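Local coordinates for restriction endonuclease Hpy99I (Helicobacter pylori, PDB 3GOX), which cleaves double-stranded DNA at a specific target sequence, as a zinc-containing type II restriction endonuclease of the beta-beta-alpha-Me class, at residues 17-22 against 60-66; 28-32 against 81-85; 124-128 against 156-160; 132-136 against 147-151. All blocks are in the same frame, centred on the assembly; numbering follows the deposited sequence. Where two conformers were deposited one is given.

Interaction 1 of 4, residues 17-22 against 60-66; sequences FVIAKN and ELEAIDI
Strand 17-20 runs antiparallel to strand 61-63, with 142° between their N-to-C directions and 4.5 Å between axes at the closest point. This pairing closes one edge of the five-stranded sheet of the SH3-like domain. Val18 faces Ala63 (CA-CA 4.3 Å) and Ala20 faces Leu61 (CA-CA 5.0 Å) as non-hydrogen-bonded pairs. Ile19 and Glu62 form the hydrogen-bonded pair between them, Ile19 N to Glu62 O at 2.9 Å and Glu62 N to Ile19 O at 3.0 Å. Ile64 N to Phe17 O (3.1 Å) and Lys21 N to Glu60 O (3.0 Å) extend the pairing at its ends.

On the face of Val18 and Leu61, Val18 CG2 meets Leu61 CD2 at 4.0 Å, and Val45 packs on both. On the other face Ile19 (chi1 p) fills the hollow between Glu62 and Ile64, with CG1 3.9 Å from Glu62 CB and CG2 4.0 Å from Ile64 CG2. Ile66 leans on the Phe17 ring (chi1 m). Its CG2 sits over one ring face, 4.0 Å from the centroid, in a CH-pi contact, and its CD1 reaches Phe17 CE2 at 3.6 Å.

At the far end Asn22 ND2 donates to Glu60 OE1 (3.0 Å). One water bridges Phe17 N and Ile64 O. Backbone bonds thus set the register, apolar pairs pack on each face, and the Asn22-Glu60 hydrogen bond closes the more exposed end.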
loop_
_atom_site.group_PDB
_atom_site.type_symbol
_atom_site.label_atom_id
_atom_site.label_comp_id
_atom_site.label_asym_id
_atom_site.label_seq_id
_atom_site.Cartn_x
_atom_site.Cartn_y
_atom_site.Cartn_z
ATOM N N PHE A 17 27.417 11.657 -6.776
ATOM C CA PHE A 17 27.017 10.386 -7.379
ATOM C C PHE A 17 27.713 10.111 -8.704
ATOM O O PHE A 17 27.957 11.015 -9.496
ATOM C CB PHE A 17 25.494 10.350 -7.555
ATOM C CG PHE A 17 24.759 10.209 -6.257
ATOM C CD1 PHE A 17 24.563 8.966 -5.687
ATOM C CD2 PHE A 17 24.312 11.326 -5.581
ATOM C CE1 PHE A 17 23.909 8.858 -4.468
ATOM C CE2 PHE A 17 23.659 11.216 -4.367
ATOM C CZ PHE A 17 23.463 9.970 -3.819
ATOM N N VAL A 18 28.060 8.845 -8.911
ATOM C CA VAL A 18 28.781 8.402 -10.084
ATOM C C VAL A 18 28.215 7.084 -10.569
ATOM O O VAL A 18 27.527 6.372 -9.804
ATOM C CB VAL A 18 30.279 8.187 -9.779
ATOM C CG1 VAL A 18 30.945 9.526 -9.464
ATOM C CG2 VAL A 18 30.482 7.194 -8.632
ATOM N N ILE A 19 28.531 6.752 -11.815
ATOM C CA ILE A 19 28.360 5.389 -12.290
ATOM C C ILE A 19 29.721 4.802 -12.621
ATOM O O ILE A 19 30.656 5.513 -13.014
ATOM C CB ILE A 19 27.426 5.279 -13.519
ATOM C CG1 ILE A 19 27.880 6.217 -14.636
ATOM C CG2 ILE A 19 25.974 5.529 -13.080
ATOM C CD1 ILE A 19 27.072 6.065 -15.919
ATOM N N ALA A 20 29.822 3.491 -12.481
ATOM C CA ALA A 20 30.954 2.745 -13.018
ATOM C C ALA A 20 30.881 2.742 -14.535
ATOM O O ALA A 20 29.888 2.322 -15.108
ATOM C CB ALA A 20 30.943 1.306 -12.488
ATOM N N LYS A 21 31.946 3.201 -15.182
ATOM C CA LYS A 21 32.010 3.157 -16.641
ATOM C C LYS A 21 32.183 1.738 -17.166
ATOM O O LYS A 21 31.671 1.415 -18.224
ATOM C CB LYS A 21 33.168 4.014 -17.159
ATOM C CG LYS A 21 32.982 5.501 -16.956
ATOM C CD LYS A 21 34.210 6.294 -17.454
ATOM C CE LYS A 21 34.171 6.496 -18.945
ATOM N NZ LYS A 21 35.001 7.664 -19.350
ATOM N N ASN A 22 32.936 0.926 -16.434
ATOM C CA ASN A 22 33.299 -0.422 -16.842
ATOM C C ASN A 22 33.122 -1.364 -15.660
ATOM O O ASN A 22 32.699 -0.944 -14.585
ATOM C CB ASN A 22 34.766 -0.460 -17.303
ATOM C CG ASN A 22 35.138 0.727 -18.173
ATOM O OD1 ASN A 22 34.578 0.906 -19.251
ATOM N ND2 ASN A 22 36.077 1.548 -17.697
ATOM N N GLU A 60 37.699 5.686 -14.101
ATOM C CA GLU A 60 36.725 4.590 -14.191
ATOM C C GLU A 60 35.304 5.038 -13.804
ATOM O O GLU A 60 34.392 4.220 -13.812
ATOM C CB GLU A 60 37.156 3.444 -13.274
ATOM C CG GLU A 60 38.457 2.778 -13.635
ATOM C CD GLU A 60 38.351 1.856 -14.833
ATOM O OE1 GLU A 60 37.285 1.218 -15.012
ATOM O OE2 GLU A 60 39.327 1.781 -15.614
ATOM N N LEU A 61 35.126 6.316 -13.454
ATOM C CA LEU A 61 33.837 6.842 -12.943
ATOM C C LEU A 61 33.321 7.965 -13.824
ATOM O O LEU A 61 34.116 8.707 -14.410
ATOM C CB LEU A 61 34.013 7.402 -11.536
ATOM C CG LEU A 61 34.515 6.411 -10.480
ATOM C CD1 LEU A 61 34.855 7.103 -9.165
ATOM C CD2 LEU A 61 33.523 5.263 -10.266
ATOM N N GLU A 62 31.992 8.075 -13.913
ATOM C CA GLU A 62 31.343 9.164 -14.612
ATOM C C GLU A 62 30.321 9.796 -13.646
ATOM O O GLU A 62 29.439 9.121 -13.128
ATOM C CB GLU A 62 30.649 8.645 -15.861
ATOM C CG GLU A 62 29.974 9.711 -16.668
ATOM C CD GLU A 62 29.285 9.153 -17.905
ATOM O OE1 GLU A 62 29.708 8.085 -18.423
ATOM O OE2 GLU A 62 28.319 9.797 -18.361
ATOM N N ALA A 63 30.443 11.092 -13.399
ATOM C CA ALA A 63 29.481 11.823 -12.575
ATOM C C ALA A 63 28.117 11.826 -13.245
ATOM O O ALA A 63 27.997 11.966 -14.460
ATOM C CB ALA A 63 29.929 13.272 -12.360
ATOM N N ILE A 64 27.084 11.649 -12.416
ATOM C CA ILE A 64 25.701 11.773 -12.858
ATOM C C ILE A 64 24.915 12.770 -12.005
ATOM O O ILE A 64 25.267 13.052 -10.842
ATOM C CB ILE A 64 24.971 10.402 -12.877
ATOM C CG1 ILE A 64 24.859 9.789 -11.472
ATOM C CG2 ILE A 64 25.666 9.459 -13.808
ATOM C CD1 ILE A 64 23.818 8.603 -11.405
ATOM N N ASP A 65 23.858 13.310 -12.605
ATOM C CA ASP A 65 22.898 14.193 -11.934
ATOM C C ASP A 65 21.663 13.362 -11.598
ATOM O O ASP A 65 20.834 13.048 -12.470
ATOM C CB ASP A 65 22.531 15.382 -12.824
ATOM C CG ASP A 65 21.545 16.343 -12.162
ATOM O OD1 ASP A 65 21.107 16.108 -11.016
ATOM O OD2 ASP A 65 21.202 17.371 -12.811
ATOM N N ILE A 66 21.555 12.963 -10.336
ATOM C CA ILE A 66 20.430 12.127 -9.886
ATOM C C ILE A 66 19.068 12.771 -10.165
ATOM O O ILE A 66 18.072 12.064 -10.328
ATOM C CB ILE A 66 20.553 11.731 -8.386
ATOM C CG1 ILE A 66 20.606 12.948 -7.464
ATOM C CG2 ILE A 66 21.730 10.770 -8.205
ATOM C CD1 ILE A 66 20.721 12.597 -5.978
HETATM O O HOH W 1 26.220 14.116 -7.881
HETATM O O HOH W 2 34.536 1.502 -14.393
#

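Interaction 2 of 4, residues 28-32 against 81-85; sequences VPNSV and CHILK. With ZN (zinc ion), chain E.
A tight turn, rather than a strand, docks on the zinc-binding segment here, through a single backbone bridge. Val28 to Ser31 form a type II beta turn, with Asn30 at its third position (phi 76°, psi 6°). Ser31 N bonds to Val28 O at 3.3 Å, and Ser31 OG (chi1 m) donates to the same Val28 O at 2.7 Å. Ser31 lies opposite Ile83, CA-CA 4.2 Å. Two hydrogen bonds flank that pair: Leu84 N to Asn30 O, 2.9 Å, and Val32 N to His82 O, 2.8 Å, with His82 in the left-handed region (phi 51°, psi 47°) just before Ile83.

Val28 CG2 presses on Ile83 CD1 at 3.5 Å, and Asn30 CB lies 3.9 Å from Ile83 CG2. Val32 (chi1 t) brings CG2 to 4.2 Å from Leu84 CB, and Ile77 of strand 75-77 packs on both residues. A water links Asn30 ND2 (3.2 Å) with Leu84 O (2.8 Å).

Cys81 SG binds zinc at 2.4 Å, and Cys78, Cys107 and Cys110 complete the Cys4 site. His82 NE2 is hydrogen-bonded to Thr152 of the second subunit. The contact joins the SH3-like domain to the zinc-bound part of the chain. The two direct hydrogen bonds join backbone groups, so the pairing does not depend on side-chain identity.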
loop_
_atom_site.group_PDB
_atom_site.type_symbol
_atom_site.label_atom_id
_atom_site.label_comp_id
_atom_site.label_asym_id
_atom_site.label_seq_id
_atom_site.Cartn_x
_atom_site.Cartn_y
_atom_site.Cartn_z
ATOM N N VAL A 28 29.023 -4.207 -11.964
ATOM C CA VAL A 28 28.786 -4.097 -13.406
ATOM C C VAL A 28 28.734 -2.636 -13.855
ATOM O O VAL A 28 28.459 -1.731 -13.058
ATOM C CB VAL A 28 27.475 -4.800 -13.863
ATOM C CG1 VAL A 28 27.566 -6.308 -13.611
ATOM C CG2 VAL A 28 26.224 -4.161 -13.228
ATOM N N PRO A 29 28.984 -2.388 -15.152
ATOM C CA PRO A 29 28.837 -1.035 -15.649
ATOM C C PRO A 29 27.470 -0.431 -15.358
ATOM O O PRO A 29 26.486 -1.145 -15.309
ATOM C CB PRO A 29 29.085 -1.169 -17.154
ATOM C CG PRO A 29 29.918 -2.377 -17.267
ATOM C CD PRO A 29 29.433 -3.308 -16.213
ATOM N N ASN A 30 27.456 0.887 -15.134
ATOM C CA ASN A 30 26.250 1.677 -14.869
ATOM C C ASN A 30 25.694 1.516 -13.467
ATOM O O ASN A 30 24.675 2.125 -13.121
ATOM C CB ASN A 30 25.157 1.442 -15.919
ATOM C CG ASN A 30 25.604 1.823 -17.295
ATOM O OD1 ASN A 30 26.381 2.748 -17.449
ATOM N ND2 ASN A 30 25.141 1.097 -18.300
ATOM N N SER A 31 26.418 0.784 -12.624
ATOM C CA SER A 31 26.116 0.738 -11.186
ATOM C C SER A 31 26.327 2.106 -10.587
ATOM O O SER A 31 27.388 2.702 -10.790
ATOM C CB SER A 31 27.024 -0.267 -10.491
ATOM O OG SER A 31 26.777 -1.593 -10.928
ATOM N N VAL A 32 25.339 2.606 -9.844
ATOM C CA VAL A 32 25.412 3.904 -9.174
ATOM C C VAL A 32 26.108 3.754 -7.833
ATOM O O VAL A 32 25.819 2.857 -7.039
ATOM C CB VAL A 32 24.010 4.524 -8.970
ATOM C CG1 VAL A 32 24.094 5.887 -8.237
ATOM C CG2 VAL A 32 23.339 4.686 -10.327
ATOM N N CYS A 81 18.749 -2.828 -7.403
ATOM C CA CYS A 81 20.123 -2.953 -7.872
ATOM C C CYS A 81 20.857 -1.613 -7.987
ATOM O O CYS A 81 22.090 -1.580 -8.041
ATOM C CB CYS A 81 20.175 -3.706 -9.218
ATOM S SG CYS A 81 19.415 -2.885 -10.669
ATOM N N HIS A 82 20.120 -0.504 -8.038
ATOM C CA HIS A 82 20.745 0.821 -8.172
ATOM C C HIS A 82 21.734 0.836 -9.344
ATOM O O HIS A 82 22.846 1.356 -9.262
ATOM C CB HIS A 82 21.361 1.315 -6.842
ATOM C CG HIS A 82 20.349 1.865 -5.885
ATOM N ND1 HIS A 82 19.582 1.063 -5.061
ATOM C CD2 HIS A 82 19.925 3.133 -5.672
ATOM C CE1 HIS A 82 18.749 1.825 -4.363
ATOM N NE2 HIS A 82 18.929 3.082 -4.719
ATOM N N ILE A 83 21.272 0.314 -10.467
ATOM C CA ILE A 83 21.936 0.464 -11.759
ATOM C C ILE A 83 21.079 1.438 -12.548
ATOM O O ILE A 83 19.834 1.411 -12.456
ATOM C CB ILE A 83 22.067 -0.900 -12.482
ATOM C CG1 ILE A 83 22.970 -1.813 -11.650
ATOM C CG2 ILE A 83 22.570 -0.737 -13.918
ATOM C CD1 ILE A 83 22.978 -3.273 -12.121
ATOM N N LEU A 84 21.756 2.319 -13.278
ATOM C CA LEU A 84 21.101 3.303 -14.132
ATOM C C LEU A 84 20.757 2.612 -15.451
ATOM O O LEU A 84 21.656 2.079 -16.115
ATOM C CB LEU A 84 22.040 4.495 -14.362
ATOM C CG LEU A 84 21.544 5.645 -15.238
ATOM C CD1 LEU A 84 20.437 6.414 -14.519
ATOM C CD2 LEU A 84 22.756 6.537 -15.617
ATOM N N LYS A 85 19.464 2.569 -15.777
ATOM C CA LYS A 85 18.934 1.862 -16.938
ATOM C C LYS A 85 18.025 2.781 -17.740
ATOM O O LYS A 85 17.494 3.755 -17.223
ATOM C CB LYS A 85 18.156 0.623 -16.479
ATOM C CG LYS A 85 19.025 -0.429 -15.841
ATOM C CD LYS A 85 18.259 -1.734 -15.580
ATOM C CE LYS A 85 19.166 -2.795 -14.959
ATOM N NZ LYS A 85 18.554 -4.165 -15.012
HETATM ZN ZN ZN E . 17.149 -3.505 -10.677
HETATM O O HOH W 3 22.385 -0.224 -17.535
HETATM O O HOH W 4 24.694 0.296 -7.327
#

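Interaction 3 of 4, residues 124-128 against 156-160; sequences KKKMD and VHDHN. With NA (sodium ion), chain G; nucleotides of chain D.
This contact lies in the metal- and DNA-binding site of the nuclease domain. Helix 121-128 packs on strand 155-159. The segment axes come within 9.8 Å, at 134° between N-to-C directions, and the closest CA atoms are those of Met127 and His157, 7.1 Å apart. His157 (chi1 m, chi2 94°) reaches toward the helix, and its NE2 donates a very short hydrogen bond to Asp128 OD1, 2.4 Å. Met127 CB touches His157 CD2 at 3.6 Å, and Met127 SD lies at the ring edge, 5.2 Å from the centroid.

Strands 155-159 and 166-171 followed by helix 172-180 match the beta-beta-alpha-Me element of this class, with metal ligands Asp158 on its first strand and Asn175 on its helix. Asp158 points away from helix 121-128 and binds sodium through OD1 at 2.3 Å. Its OD2 bonds to Tyr194 of the second subunit. OP1 of DA8 of chain D binds the sodium at 2.2 Å. His159 ND1 makes a weak 3.2 Å hydrogen bond to that OP1, and His157 ND1 donates to OP1 of DG9 of chain D at 2.8 Å.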
loop_
_atom_site.group_PDB
_atom_site.type_symbol
_atom_site.label_atom_id
_atom_site.label_comp_id
_atom_site.label_asym_id
_atom_site.label_seq_id
_atom_site.Cartn_x
_atom_site.Cartn_y
_atom_site.Cartn_z
ATOM N N LYS A 124 -5.079 -21.852 -8.919
ATOM C CA LYS A 124 -6.041 -20.824 -9.299
ATOM C C LYS A 124 -7.456 -21.384 -9.430
ATOM O O LYS A 124 -8.388 -20.807 -8.884
ATOM C CB LYS A 124 -5.641 -20.138 -10.610
ATOM C CG LYS A 124 -6.647 -19.062 -11.048
ATOM C CD LYS A 124 -6.111 -18.191 -12.159
ATOM C CE LYS A 124 -7.011 -16.978 -12.408
ATOM N NZ LYS A 124 -6.251 -15.873 -13.074
ATOM N N LYS A 125 -7.615 -22.491 -10.159
ATOM C CA LYS A 125 -8.935 -23.117 -10.310
ATOM C C LYS A 125 -9.523 -23.489 -8.955
ATOM O O LYS A 125 -10.707 -23.301 -8.710
ATOM C CB LYS A 125 -8.839 -24.350 -11.208
ATOM C CG LYS A 125 -8.742 -24.014 -12.694
ATOM C CD LYS A 125 -8.340 -25.227 -13.536
ATOM C CE LYS A 125 -7.600 -24.818 -14.817
ATOM N NZ LYS A 125 -6.495 -25.769 -15.167
ATOM N N LYS A 126 -8.671 -23.999 -8.074
ATOM C CA LYS A 126 -9.066 -24.369 -6.717
ATOM C C LYS A 126 -9.581 -23.161 -5.922
ATOM O O LYS A 126 -10.607 -23.235 -5.247
ATOM C CB LYS A 126 -7.868 -25.009 -6.022
ATOM C CG LYS A 126 -8.115 -25.631 -4.664
ATOM C CD LYS A 126 -6.907 -26.502 -4.291
ATOM C CE LYS A 126 -6.546 -26.433 -2.805
ATOM N NZ LYS A 126 -5.078 -26.674 -2.602
ATOM N N MET A 127 -8.870 -22.045 -6.003
ATOM C CA MET A 127 -9.316 -20.827 -5.314
ATOM C C MET A 127 -10.589 -20.260 -5.934
ATOM O O MET A 127 -11.441 -19.732 -5.229
ATOM C CB MET A 127 -8.216 -19.770 -5.326
ATOM C CG MET A 127 -7.028 -20.156 -4.485
ATOM S SD MET A 127 -5.872 -18.803 -4.295
ATOM C CE MET A 127 -6.663 -17.884 -2.969
ATOM N N ASP A 128 -10.710 -20.376 -7.253
ATOM C CA ASP A 128 -11.892 -19.895 -7.967
ATOM C C ASP A 128 -13.169 -20.627 -7.571
ATOM O O ASP A 128 -14.240 -20.027 -7.554
ATOM C CB ASP A 128 -11.681 -19.968 -9.482
ATOM C CG ASP A 128 -10.845 -18.814 -10.010
ATOM O OD1 ASP A 128 -10.648 -17.827 -9.271
ATOM O OD2 ASP A 128 -10.388 -18.888 -11.168
ATOM N N VAL A 156 -8.763 -10.286 -3.907
ATOM C CA VAL A 156 -7.768 -10.921 -4.767
ATOM C C VAL A 156 -7.459 -12.328 -4.288
ATOM O O VAL A 156 -7.633 -12.628 -3.097
ATOM C CB VAL A 156 -6.448 -10.120 -4.797
ATOM C CG1 VAL A 156 -6.676 -8.751 -5.408
ATOM C CG2 VAL A 156 -5.827 -10.023 -3.399
ATOM N N HIS A 157 -7.024 -13.145 -5.254
ATOM C CA HIS A 157 -6.347 -14.423 -5.029
ATOM C C HIS A 157 -4.966 -14.124 -4.469
ATOM O O HIS A 157 -4.090 -13.684 -5.223
ATOM C CB HIS A 157 -6.052 -15.157 -6.354
ATOM C CG HIS A 157 -7.242 -15.544 -7.170
ATOM N ND1 HIS A 157 -7.741 -14.746 -8.178
ATOM C CD2 HIS A 157 -7.952 -16.695 -7.216
ATOM C CE1 HIS A 157 -8.744 -15.366 -8.770
ATOM N NE2 HIS A 157 -8.889 -16.554 -8.209
ATOM N N ASP A 158 -4.743 -14.311 -3.174
ATOM C CA ASP A 158 -3.365 -14.233 -2.679
ATOM C C ASP A 158 -2.683 -15.605 -2.818
ATOM O O ASP A 158 -3.317 -16.642 -2.719
ATOM C CB ASP A 158 -3.390 -13.741 -1.236
ATOM C CG ASP A 158 -2.044 -13.733 -0.587
ATOM O OD1 ASP A 158 -1.040 -13.290 -1.219
ATOM O OD2 ASP A 158 -1.987 -14.124 0.598
ATOM N N HIS A 159 -1.374 -15.593 -3.107
ATOM C CA HIS A 159 -0.599 -16.831 -3.245
ATOM C C HIS A 159 0.813 -16.666 -2.693
ATOM O O HIS A 159 1.325 -15.533 -2.546
ATOM C CB HIS A 159 -0.580 -17.299 -4.715
ATOM C CG HIS A 159 0.465 -16.640 -5.553
ATOM N ND1 HIS A 159 0.337 -15.359 -6.041
ATOM C CD2 HIS A 159 1.668 -17.086 -5.980
ATOM C CE1 HIS A 159 1.420 -15.041 -6.730
ATOM N NE2 HIS A 159 2.242 -16.072 -6.709
ATOM N N ASN A 160 1.418 -17.801 -2.354
ATOM C CA ASN A 160 2.806 -17.841 -1.916
ATOM C C ASN A 160 3.726 -17.878 -3.143
ATOM O O ASN A 160 3.667 -18.808 -3.958
ATOM C CB ASN A 160 3.037 -19.047 -0.994
ATOM C CG ASN A 160 4.459 -19.110 -0.446
ATOM O OD1 ASN A 160 5.409 -19.242 -1.198
ATOM N ND2 ASN A 160 4.599 -19.032 0.872
HETATM NA NA NA G . -0.140 -11.669 -2.553
ATOM P P DA D 8 -0.468 -11.580 -5.590
ATOM O OP1 DA D 8 -0.293 -12.644 -4.563
ATOM O OP2 DA D 8 0.283 -11.663 -6.871
ATOM O "O5'" DA D 8 -2.026 -11.502 -5.917
ATOM C "C5'" DA D 8 -2.504 -11.325 -7.251
ATOM C "C4'" DA D 8 -3.220 -9.999 -7.374
ATOM O "O4'" DA D 8 -2.272 -8.942 -7.613
ATOM C "C3'" DA D 8 -4.179 -9.915 -8.551
ATOM O "O3'" DA D 8 -5.438 -10.465 -8.144
ATOM C "C2'" DA D 8 -4.281 -8.418 -8.784
ATOM C "C1'" DA D 8 -2.955 -7.866 -8.245
ATOM N N9 DA D 8 -2.060 -7.297 -9.252
ATOM C C8 DA D 8 -0.785 -7.704 -9.561
ATOM N N7 DA D 8 -0.204 -6.970 -10.481
ATOM C C5 DA D 8 -1.166 -6.025 -10.808
ATOM C C6 DA D 8 -1.166 -4.953 -11.717
ATOM N N6 DA D 8 -0.118 -4.635 -12.484
ATOM N N1 DA D 8 -2.287 -4.204 -11.807
ATOM C C2 DA D 8 -3.330 -4.517 -11.025
ATOM N N3 DA D 8 -3.449 -5.496 -10.128
ATOM C C4 DA D 8 -2.320 -6.222 -10.068
ATOM P P DG D 9 -6.314 -11.338 -9.172
ATOM O OP1 DG D 9 -7.398 -11.939 -8.352
ATOM O OP2 DG D 9 -5.419 -12.218 -9.969
ATOM O "O5'" DG D 9 -6.977 -10.256 -10.130
ATOM C "C5'" DG D 9 -7.852 -9.274 -9.590
ATOM C "C4'" DG D 9 -8.306 -8.307 -10.658
ATOM O "O4'" DG D 9 -7.177 -7.580 -11.203
ATOM C "C3'" DG D 9 -8.990 -8.912 -11.877
ATOM O "O3'" DG D 9 -9.713 -7.841 -12.471
ATOM C "C2'" DG D 9 -7.799 -9.210 -12.767
ATOM C "C1'" DG D 9 -7.022 -7.913 -12.581
ATOM N N9 DG D 9 -5.590 -7.953 -12.868
ATOM C C8 DG D 9 -4.654 -8.802 -12.325
ATOM N N7 DG D 9 -3.440 -8.565 -12.744
ATOM C C5 DG D 9 -3.580 -7.500 -13.624
ATOM C C6 DG D 9 -2.604 -6.798 -14.389
ATOM O O6 DG D 9 -1.381 -6.980 -14.436
ATOM N N1 DG D 9 -3.183 -5.790 -15.153
ATOM C C2 DG D 9 -4.521 -5.490 -15.183
ATOM N N2 DG D 9 -4.883 -4.482 -15.994
ATOM N N3 DG D 9 -5.439 -6.131 -14.473
ATOM C C4 DG D 9 -4.902 -7.117 -13.722
HETATM O O HOH W 5 1.968 -12.901 -2.856
HETATM O O HOH W 6 1.233 -10.194 -1.368
#

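Interaction 4 of 4, residues 132-136 against 147-151; sequences PPKGS and SIVGV
Pro132 comes first, with its CA-to-CB bond toward 147-151. Its CB lies 4.1 Å from Val149 CG2, and Phe138 packs on both residues. Pro133 then opens a type II beta turn that ends at Ser136. Its CA-to-CB bond points away, but Pro133 O sits 3.4 Å from Val149 CB. That oxygen accepts Ser136 N at 3.0 Å.

Lys134 has its CA-to-CB bond pointing away from 147-151. The aliphatic chain curls back so that CD lies 3.3 Å from Val149 O and 4.0 Å from Gly150 CA. A beta carbon on Gly150 would clash with this CD. Segment 132-136 leads into strand 137-139, and 147-151 holds the end of strand 146-148. Where the hairpin opens, Gly135 and Ser136 face Val149 as a G1 beta bulge joined to the type II turn. The hairpin lies beside the second zinc site, with the Ser147 side chain about 6 Å from those of Cys140 and Cys171.

Gly135 (phi 77°, psi 7°) supplies its N to Val149 O at 2.9 Å. Ser136 (chi1 p) folds OG back to donate to Pro133 O at 2.6 Å, and that OG is 3.4 Å from Val149 CG2. Ser136 O receives Val149 N at 2.9 Å.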
loop_
_atom_site.group_PDB
_atom_site.type_symbol
_atom_site.label_atom_id
_atom_site.label_comp_id
_atom_site.label_asym_id
_atom_site.label_seq_id
_atom_site.Cartn_x
_atom_site.Cartn_y
_atom_site.Cartn_z
ATOM N N PRO A 132 -15.428 -15.786 -2.974
ATOM C CA PRO A 132 -16.570 -15.010 -2.489
ATOM C C PRO A 132 -17.365 -14.411 -3.651
ATOM O O PRO A 132 -16.780 -13.749 -4.515
ATOM C CB PRO A 132 -15.894 -13.907 -1.657
ATOM C CG PRO A 132 -14.648 -14.536 -1.195
ATOM C CD PRO A 132 -14.169 -15.317 -2.366
ATOM N N PRO A 133 -18.687 -14.659 -3.692
ATOM C CA PRO A 133 -19.451 -14.095 -4.800
ATOM C C PRO A 133 -19.419 -12.559 -4.855
ATOM O O PRO A 133 -19.412 -11.889 -3.822
ATOM C CB PRO A 133 -20.873 -14.606 -4.533
ATOM C CG PRO A 133 -20.695 -15.848 -3.696
ATOM C CD PRO A 133 -19.526 -15.492 -2.816
ATOM N N LYS A 134 -19.372 -12.010 -6.063
ATOM C CA LYS A 134 -19.543 -10.573 -6.259
ATOM C C LYS A 134 -20.844 -10.140 -5.585
ATOM O O LYS A 134 -21.861 -10.817 -5.686
ATOM C CB LYS A 134 -19.567 -10.236 -7.753
ATOM C CG LYS A 134 -20.174 -8.885 -8.122
ATOM C CD LYS A 134 -19.286 -7.699 -7.742
ATOM C CE LYS A 134 -19.158 -6.741 -8.917
ATOM N NZ LYS A 134 -18.578 -7.429 -10.113
ATOM N N GLY A 135 -20.800 -9.023 -4.868
ATOM C CA GLY A 135 -21.983 -8.532 -4.172
ATOM C C GLY A 135 -22.327 -9.256 -2.887
ATOM O O GLY A 135 -23.366 -8.995 -2.314
ATOM N N SER A 136 -21.482 -10.165 -2.426
ATOM C CA SER A 136 -21.679 -10.785 -1.123
ATOM C C SER A 136 -21.020 -9.978 -0.020
ATOM O O SER A 136 -20.121 -9.177 -0.264
ATOM C CB SER A 136 -21.161 -12.219 -1.080
ATOM O OG SER A 136 -19.779 -12.292 -1.278
ATOM N N SER A 147 -17.017 -5.991 4.215
ATOM C CA SER A 147 -17.179 -5.296 2.947
ATOM C C SER A 147 -18.188 -6.012 2.063
ATOM O O SER A 147 -18.625 -7.117 2.372
ATOM C CB SER A 147 -15.837 -5.176 2.213
ATOM O OG SER A 147 -15.307 -6.444 1.877
ATOM N N ILE A 148 -18.601 -5.335 0.997
ATOM C CA ILE A 148 -19.455 -5.896 -0.056
ATOM C C ILE A 148 -18.548 -6.116 -1.261
ATOM O O ILE A 148 -17.937 -5.166 -1.771
ATOM C CB ILE A 148 -20.608 -4.941 -0.447
ATOM C CG1 ILE A 148 -21.493 -4.603 0.754
ATOM C CG2 ILE A 148 -21.455 -5.538 -1.574
ATOM C CD1 ILE A 148 -22.381 -3.408 0.485
ATOM N N VAL A 149 -18.375 -7.378 -1.642
ATOM C CA VAL A 149 -17.388 -7.770 -2.642
ATOM C C VAL A 149 -17.573 -7.019 -3.965
ATOM O O VAL A 149 -18.645 -7.070 -4.576
ATOM C CB VAL A 149 -17.433 -9.296 -2.891
ATOM C CG1 VAL A 149 -16.379 -9.686 -3.943
ATOM C CG2 VAL A 149 -17.206 -10.046 -1.580
ATOM N N GLY A 150 -16.515 -6.330 -4.402
ATOM C CA GLY A 150 -16.556 -5.562 -5.649
ATOM C C GLY A 150 -17.262 -4.231 -5.564
ATOM O O GLY A 150 -17.372 -3.535 -6.574
ATOM N N VAL A 151 -17.758 -3.876 -4.374
ATOM C CA VAL A 151 -18.454 -2.603 -4.155
ATOM C C VAL A 151 -17.763 -1.736 -3.091
ATOM O O VAL A 151 -17.420 -0.579 -3.378
ATOM C CB VAL A 151 -19.934 -2.831 -3.805
ATOM C CG1 VAL A 151 -20.667 -1.523 -3.485
ATOM C CG2 VAL A 151 -20.636 -3.524 -4.961
#

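How the interactions relate
Interactions 1 and 2 lie side by side in the N-terminal half, centres 9 Å apart, and their segments alternate along the chain. They touch directly: Ala20 O to Asn30 N is 2.8 Å and Ala20 N to Ser31 O is 3.1 Å, both probable hydrogen bonds. Interaction 2 carries a ligand of the first zinc. Interactions 3 and 4 sit on the opposite side of the chain's centre, their centres 16 Å apart, with 132-136/147-151 nested inside the loop closed by 124-128/156-160. Interaction 3 includes the sodium ligand Asp158 and touches the DNA phosphates, its centre 36 Å from that of interaction 2. The dimer brings the halves together: Phe17 and Ile66 pack on Gly135 and Val151 of the second subunit.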